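Side-chain contacts in putative ABC transporter amino acid-binding protein (Sinorhizobium meliloti, PDB 2Q88), which binds the compatible solute ectoine as the substrate-binding protein of an ABC transporter, probably delivering it for uptake in osmoprotection: residues L172-L175 with S176-L180; S157-K160 with M161-G165. All coordinates share one frame; numbering follows the deposited sequence.

Contact 1: L172-L175 with S176-L180; sequences LPVL and SINDL. With 4CS ((4S)-2-methyl-1,4,5,6-tetrahydropyrimidine-4-carboxylic acid), chain F.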
ATOM      1  N   LEU A 172      -5.203  -8.992  -1.397  1.00 23.04           N
ATOM      2  CA  LEU A 172      -4.538  -7.841  -0.768  1.00 23.19           C
ATOM      3  C   LEU A 172      -3.183  -8.338  -0.270  1.00 22.99           C
ATOM      4  O   LEU A 172      -2.924  -9.549  -0.317  1.00 23.69           O
ATOM      5  CB  LEU A 172      -5.347  -7.341   0.437  1.00 23.30           C
ATOM      6  CG  LEU A 172      -6.633  -6.538   0.215  1.00 23.17           C
ATOM      7  CD1 LEU A 172      -7.178  -6.075   1.535  1.00 24.13           C
ATOM      8  CD2 LEU A 172      -6.401  -5.362  -0.706  1.00 23.83           C
ATOM      9  N   PRO A 173      -2.311  -7.442   0.199  1.00 23.04           N
ATOM     10  CA  PRO A 173      -1.103  -7.857   0.909  1.00 22.38           C
ATOM     11  C   PRO A 173      -1.397  -8.779   2.094  1.00 23.15           C
ATOM     12  O   PRO A 173      -2.430  -8.648   2.745  1.00 22.58           O
ATOM     13  CB  PRO A 173      -0.506  -6.521   1.382  1.00 22.39           C
ATOM     14  CG  PRO A 173      -0.945  -5.557   0.348  1.00 23.13           C
ATOM     15  CD  PRO A 173      -2.382  -5.967   0.076  1.00 22.55           C
ATOM     16  N   VAL A 174      -0.499  -9.740   2.324  1.00 23.28           N
ATOM     17  CA  VAL A 174      -0.586 -10.691   3.438  1.00 23.45           C
ATOM     18  C   VAL A 174      -1.044 -10.049   4.750  1.00 23.30           C
ATOM     19  O   VAL A 174      -2.000 -10.510   5.373  1.00 23.36           O
ATOM     20  CB  VAL A 174       0.773 -11.407   3.644  1.00 23.33           C
ATOM     21  CG1 VAL A 174       0.770 -12.266   4.911  1.00 24.77           C
ATOM     22  CG2 VAL A 174       1.104 -12.248   2.413  1.00 23.81           C
ATOM     23  N   LEU A 175      -0.363  -8.994   5.175  1.00 22.76           N
ATOM     24  CA  LEU A 175      -0.720  -8.361   6.443  1.00 22.84           C
ATOM     25  C   LEU A 175      -2.138  -7.785   6.461  1.00 22.97           C
ATOM     26  O   LEU A 175      -2.800  -7.830   7.499  1.00 22.94           O
ATOM     27  CB  LEU A 175       0.303  -7.300   6.831  1.00 22.99           C
ATOM     28  CG  LEU A 175       1.658  -7.834   7.287  1.00 22.60           C
ATOM     29  CD1 LEU A 175       2.681  -6.710   7.224  1.00 25.05           C
ATOM     30  CD2 LEU A 175       1.597  -8.395   8.717  1.00 23.68           C
ATOM     31  N   SER A 176      -2.589  -7.253   5.326  1.00 23.10           N
ATOM     32  CA  SER A 176      -3.948  -6.695   5.200  1.00 23.72           C
ATOM     33  C   SER A 176      -5.023  -7.783   5.221  1.00 24.36           C
ATOM     34  O   SER A 176      -6.080  -7.607   5.844  1.00 23.87           O
ATOM     35  CB  SER A 176      -4.092  -5.895   3.898  1.00 23.58           C
ATOM     36  OG  SER A 176      -3.128  -4.862   3.788  1.00 24.92           O
ATOM     37  N   ILE A 177      -4.769  -8.880   4.507  1.00 24.25           N
ATOM     38  CA  ILE A 177      -5.714 -10.002   4.466  1.00 25.28           C
ATOM     39  C   ILE A 177      -5.829 -10.621   5.859  1.00 25.83           C
ATOM     40  O   ILE A 177      -6.934 -10.826   6.348  1.00 25.73           O
ATOM     41  CB  ILE A 177      -5.298 -11.064   3.396  1.00 24.97           C
ATOM     42  CG1 ILE A 177      -5.598 -10.576   1.962  1.00 25.47           C
ATOM     43  CG2 ILE A 177      -5.994 -12.391   3.624  1.00 26.52           C
ATOM     44  CD1 ILE A 177      -7.115 -10.331   1.648  1.00 24.74           C
ATOM     45  N   ASN A 178      -4.690 -10.902   6.497  1.00 26.06           N
ATOM     46  CA  ASN A 178      -4.683 -11.493   7.845  1.00 26.84           C
ATOM     47  C   ASN A 178      -5.414 -10.643   8.879  1.00 27.31           C
ATOM     48  O   ASN A 178      -6.150 -11.163   9.721  1.00 27.23           O
ATOM     49  CB  ASN A 178      -3.249 -11.759   8.323  1.00 26.58           C
ATOM     50  CG  ASN A 178      -2.631 -13.006   7.697  1.00 28.27           C
ATOM     51  OD1 ASN A 178      -3.329 -13.891   7.197  1.00 30.04           O
ATOM     52  ND2 ASN A 178      -1.309 -13.082   7.741  1.00 29.71           N
ATOM     53  N   ASP A 179      -5.209  -9.335   8.819  1.00 28.00           N
ATOM     54  CA  ASP A 179      -5.882  -8.420   9.731  1.00 28.98           C
ATOM     55  C   ASP A 179      -7.397  -8.433   9.515  1.00 29.06           C
ATOM     56  O   ASP A 179      -8.179  -8.546  10.472  1.00 28.39           O
ATOM     57  CB  ASP A 179      -5.317  -7.015   9.555  1.00 29.30           C
ATOM     58  CG  ASP A 179      -5.764  -6.079  10.635  1.00 31.40           C
ATOM     59  OD1 ASP A 179      -6.612  -5.215  10.337  1.00 34.17           O
ATOM     60  OD2 ASP A 179      -5.346  -6.140  11.814  1.00 32.43           O
ATOM     61  N   LEU A 180      -7.797  -8.347   8.248  1.00 29.38           N
ATOM     62  CA  LEU A 180      -9.206  -8.316   7.859  1.00 30.20           C
ATOM     63  C   LEU A 180      -9.943  -9.606   8.225  1.00 31.04           C
ATOM     64  O   LEU A 180     -11.028  -9.554   8.813  1.00 31.49           O
ATOM     65  CB  LEU A 180      -9.316  -8.022   6.355  1.00 29.98           C
ATOM     66  CG  LEU A 180     -10.641  -8.167   5.614  1.00 30.35           C
ATOM     67  CD1 LEU A 180     -11.650  -7.108   6.064  1.00 29.95           C
ATOM     68  CD2 LEU A 180     -10.384  -8.074   4.110  1.00 30.36           C
TER
HETATM   69  O   4CS F 501      -1.102  -1.162  -5.356  1.00 22.38           O
HETATM   70  C   4CS F 501      -0.619  -1.171  -4.224  1.00 21.89           C
HETATM   71  OXT 4CS F 501       0.368  -0.471  -3.967  1.00 22.40           O
HETATM   72  CA  4CS F 501      -1.219  -2.066  -3.148  1.00 21.02           C
HETATM   73  CB  4CS F 501      -2.734  -2.115  -3.186  1.00 20.98           C
HETATM   74  CAD 4CS F 501      -3.246  -3.071  -2.105  1.00 20.33           C
HETATM   75  NAG 4CS F 501      -2.714  -2.653  -0.782  1.00 20.20           N
HETATM   76  CAI 4CS F 501      -1.494  -1.968  -0.670  1.00 20.63           C
HETATM   77  CAA 4CS F 501      -0.969  -1.531   0.709  1.00 20.18           C
HETATM   78  N   4CS F 501      -0.753  -1.643  -1.814  1.00 20.65           N

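Contact 2: S157-K160 with M161-G165; sequences SGLK and MLQDG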
ATOM      1  N   SER A 157     -15.835  -4.731   2.186  1.00 26.91           N
ATOM      2  CA  SER A 157     -16.631  -5.038   0.994  1.00 26.79           C
ATOM      3  C   SER A 157     -16.103  -6.262   0.248  1.00 26.67           C
ATOM      4  O   SER A 157     -16.889  -7.061  -0.254  1.00 26.18           O
ATOM      5  CB  SER A 157     -16.712  -3.839   0.058  1.00 27.08           C
ATOM      6  OG  SER A 157     -17.449  -2.784   0.673  1.00 28.46           O
ATOM      7  N   GLY A 158     -14.779  -6.405   0.181  1.00 26.60           N
ATOM      8  CA  GLY A 158     -14.156  -7.577  -0.455  1.00 26.44           C
ATOM      9  C   GLY A 158     -14.541  -8.881   0.205  1.00 26.92           C
ATOM     10  O   GLY A 158     -14.846  -9.875  -0.472  1.00 26.44           O
ATOM     11  N   LEU A 159     -14.515  -8.880   1.533  1.00 27.14           N
ATOM     12  CA  LEU A 159     -14.939 -10.036   2.313  1.00 28.19           C
ATOM     13  C   LEU A 159     -16.420 -10.339   2.122  1.00 28.32           C
ATOM     14  O   LEU A 159     -16.804 -11.497   1.968  1.00 28.13           O
ATOM     15  CB  LEU A 159     -14.625  -9.828   3.793  1.00 28.77           C
ATOM     16  CG  LEU A 159     -14.256 -11.097   4.559  1.00 31.19           C
ATOM     17  CD1 LEU A 159     -12.874 -11.585   4.158  1.00 32.39           C
ATOM     18  CD2 LEU A 159     -14.287 -10.773   6.023  1.00 32.94           C
ATOM     19  N   LYS A 160     -17.247  -9.297   2.104  1.00 28.41           N
ATOM     20  CA  LYS A 160     -18.681  -9.464   1.860  1.00 29.29           C
ATOM     21  C   LYS A 160     -18.968 -10.040   0.468  1.00 29.49           C
ATOM     22  O   LYS A 160     -19.826 -10.909   0.313  1.00 29.19           O
ATOM     23  CB  LYS A 160     -19.422  -8.133   2.110  1.00 29.67           C
ATOM     24  CG  LYS A 160     -20.949  -8.223   2.150  1.00 30.75           C
ATOM     25  CD  LYS A 160     -21.461  -9.150   3.249  1.00 32.12           C
ATOM     26  CE  LYS A 160     -22.985  -9.215   3.227  1.00 34.04           C
ATOM     27  NZ  LYS A 160     -23.472 -10.554   3.657  1.00 34.88           N
ATOM     28  N   MET A 161     -18.223  -9.586  -0.541  1.00 29.86           N
ATOM     29  CA  MET A 161     -18.358 -10.128  -1.900  1.00 31.12           C
ATOM     30  C   MET A 161     -17.954 -11.592  -2.005  1.00 30.53           C
ATOM     31  O   MET A 161     -18.569 -12.358  -2.739  1.00 30.11           O
ATOM     32  CB  MET A 161     -17.513  -9.328  -2.877  1.00 30.56           C
ATOM     33  CG  MET A 161     -18.277  -8.297  -3.631  1.00 32.50           C
ATOM     34  SD  MET A 161     -17.159  -7.460  -4.756  1.00 35.57           S
ATOM     35  CE  MET A 161     -17.212  -5.800  -4.074  1.00 32.01           C
ATOM     36  N   LEU A 162     -16.898 -11.953  -1.282  1.00 30.53           N
ATOM     37  CA  LEU A 162     -16.405 -13.324  -1.197  1.00 31.09           C
ATOM     38  C   LEU A 162     -17.446 -14.206  -0.511  1.00 31.78           C
ATOM     39  O   LEU A 162     -17.808 -15.258  -1.023  1.00 32.13           O
ATOM     40  CB  LEU A 162     -15.110 -13.334  -0.382  1.00 30.79           C
ATOM     41  CG  LEU A 162     -13.917 -14.234  -0.687  1.00 31.63           C
ATOM     42  CD1 LEU A 162     -13.294 -14.643   0.630  1.00 30.63           C
ATOM     43  CD2 LEU A 162     -14.272 -15.463  -1.535  1.00 30.21           C
ATOM     44  N   GLN A 163     -17.915 -13.763   0.650  1.00 32.46           N
ATOM     45  CA  GLN A 163     -18.982 -14.441   1.393  1.00 33.66           C
ATOM     46  C   GLN A 163     -20.267 -14.622   0.568  1.00 33.65           C
ATOM     47  O   GLN A 163     -20.882 -15.686   0.606  1.00 34.00           O
ATOM     48  CB  GLN A 163     -19.297 -13.675   2.685  1.00 33.65           C
ATOM     49  CG  GLN A 163     -18.176 -13.689   3.734  1.00 34.47           C
ATOM     50  CD  GLN A 163     -18.368 -12.658   4.850  1.00 34.57           C
ATOM     51  OE1 GLN A 163     -19.226 -11.778   4.762  1.00 36.42           O
ATOM     52  NE2 GLN A 163     -17.562 -12.770   5.903  1.00 36.31           N
ATOM     53  N   ASP A 164     -20.662 -13.581  -0.162  1.00 34.01           N
ATOM     54  CA  ASP A 164     -21.868 -13.597  -0.998  1.00 34.27           C
ATOM     55  C   ASP A 164     -21.752 -14.424  -2.265  1.00 33.99           C
ATOM     56  O   ASP A 164     -22.768 -14.753  -2.877  1.00 34.18           O
ATOM     57  CB  ASP A 164     -22.264 -12.175  -1.400  1.00 34.60           C
ATOM     58  CG  ASP A 164     -22.946 -11.427  -0.283  1.00 36.47           C
ATOM     59  OD1 ASP A 164     -23.108 -12.010   0.813  1.00 38.09           O
ATOM     60  OD2 ASP A 164     -23.351 -10.249  -0.403  1.00 38.81           O
ATOM     61  N   GLY A 165     -20.522 -14.725  -2.677  1.00 33.22           N
ATOM     62  CA  GLY A 165     -20.278 -15.434  -3.931  1.00 32.43           C
ATOM     63  C   GLY A 165     -20.170 -14.578  -5.179  1.00 31.49           C
ATOM     64  O   GLY A 165     -20.288 -15.094  -6.286  1.00 32.33           O
TER

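Contact 1: L172-L175 with S176-L180
Pro173, the N-cap of helix 174-184, bonds forward into the first turn and also lies against the bound ectoine. Its O takes the N-H of Ile177 at 2.9 Å, nearly straight at 165°, while ring atom CD comes to 3.4 Å from NAG of the ligand and CG packs close by. The strand residue before it joins in: Leu172 CB meets Ile177 CG1 at 3.6 Å, the two side chains lying obliquely across one another, and Leu172 CD1 rests on Ser176 CB at 3.9 Å. Ile177 reaches back because its CG1 stands beside the backbone N (chi1 -75°). One residue on, Val174 and Asn178 run side by side in the same direction, CG1 of Val174 lying 3.6 Å from ND2 of Asn178, and the backbone bond from Asn178 N to Val174 O joins the same pair. In the second shell, Ser176 OG is hydrogen-bonded to Glu22 OE2, the same oxygen that is hydrogen-bonded to ectoine, which ties the helix start to the pocket wall; Asp179 turns its carboxylate to Lys183. The turn therefore carries strand 169-173 directly into helix 174-184, with Val174 against strand 98-106 and Ile177 and Asn178 against Val191 of strand 189-192.

Contact 2: S157-K160 with M161-G165
Lys160 and Asp164, one turn apart near the end of helix 155-164, lean across each other obliquely and close a salt bridge of 3.2 Å between Lys160 NZ and Asp164 OD1. The lysine chain leaves with CG anti to its backbone N (chi1 -169°), then bends at chi2, which swings the amine forward along the helix toward the aspartate. NZ approaches OD1 from the syn side, 19° out of the carboxylate plane, and CE lies alongside both carboxylate oxygens. Gln163 stands at about a right angle to the same lysine, its OE1 3.8 Å from Lys160 CD. The glutamine side chain also crosses Leu159 obliquely, with Gln163 NE2 3.8 Å from Leu159 CD2; NE2 makes a weak hydrogen bond to Asp186 as well. Gln163 CG, set beside the backbone N by chi1 of -67°, sits only 3.1 Å from Leu159 O, so the root of this side chain is packed tightly over the carbonyl that its own N-H bonds at 2.8 Å. Met161 lies on a different face, its CB 3.5 Å from Ser157 O and its side chain reaching Val152 and Ile167. Gly165, at positive phi, ends the helix in a Schellman motif, with its N bonded to Leu162 O at 3.2 Å. Asp164 and Lys160 are both exposed, so solvent probably screens their attraction; a carboxylate at the C-terminal end is probably disfavoured by the helix dipole, and the lysine's charge may offset this.

How the contacts relate
Contact 2 comes first along the chain, in helix 155-164; the chain then passes through strand 169-173, whose end opens contact 1 and leads into helix 174-184. The two centres are 15 Å apart and the nearest atoms about 4 Å, without touching. Both belong to the same lobe, built round the mixed sheet in which strand 169-173 pairs in parallel with 127-129 and antiparallel with 98-106. Helix, strand and helix thus follow in series, as in the alternating architecture of periplasmic binding proteins. Contact 1 borders the ectoine pocket, whereas contact 2 lies farther out, its centre 21 Å from that of the chain against 11 Å for contact 1.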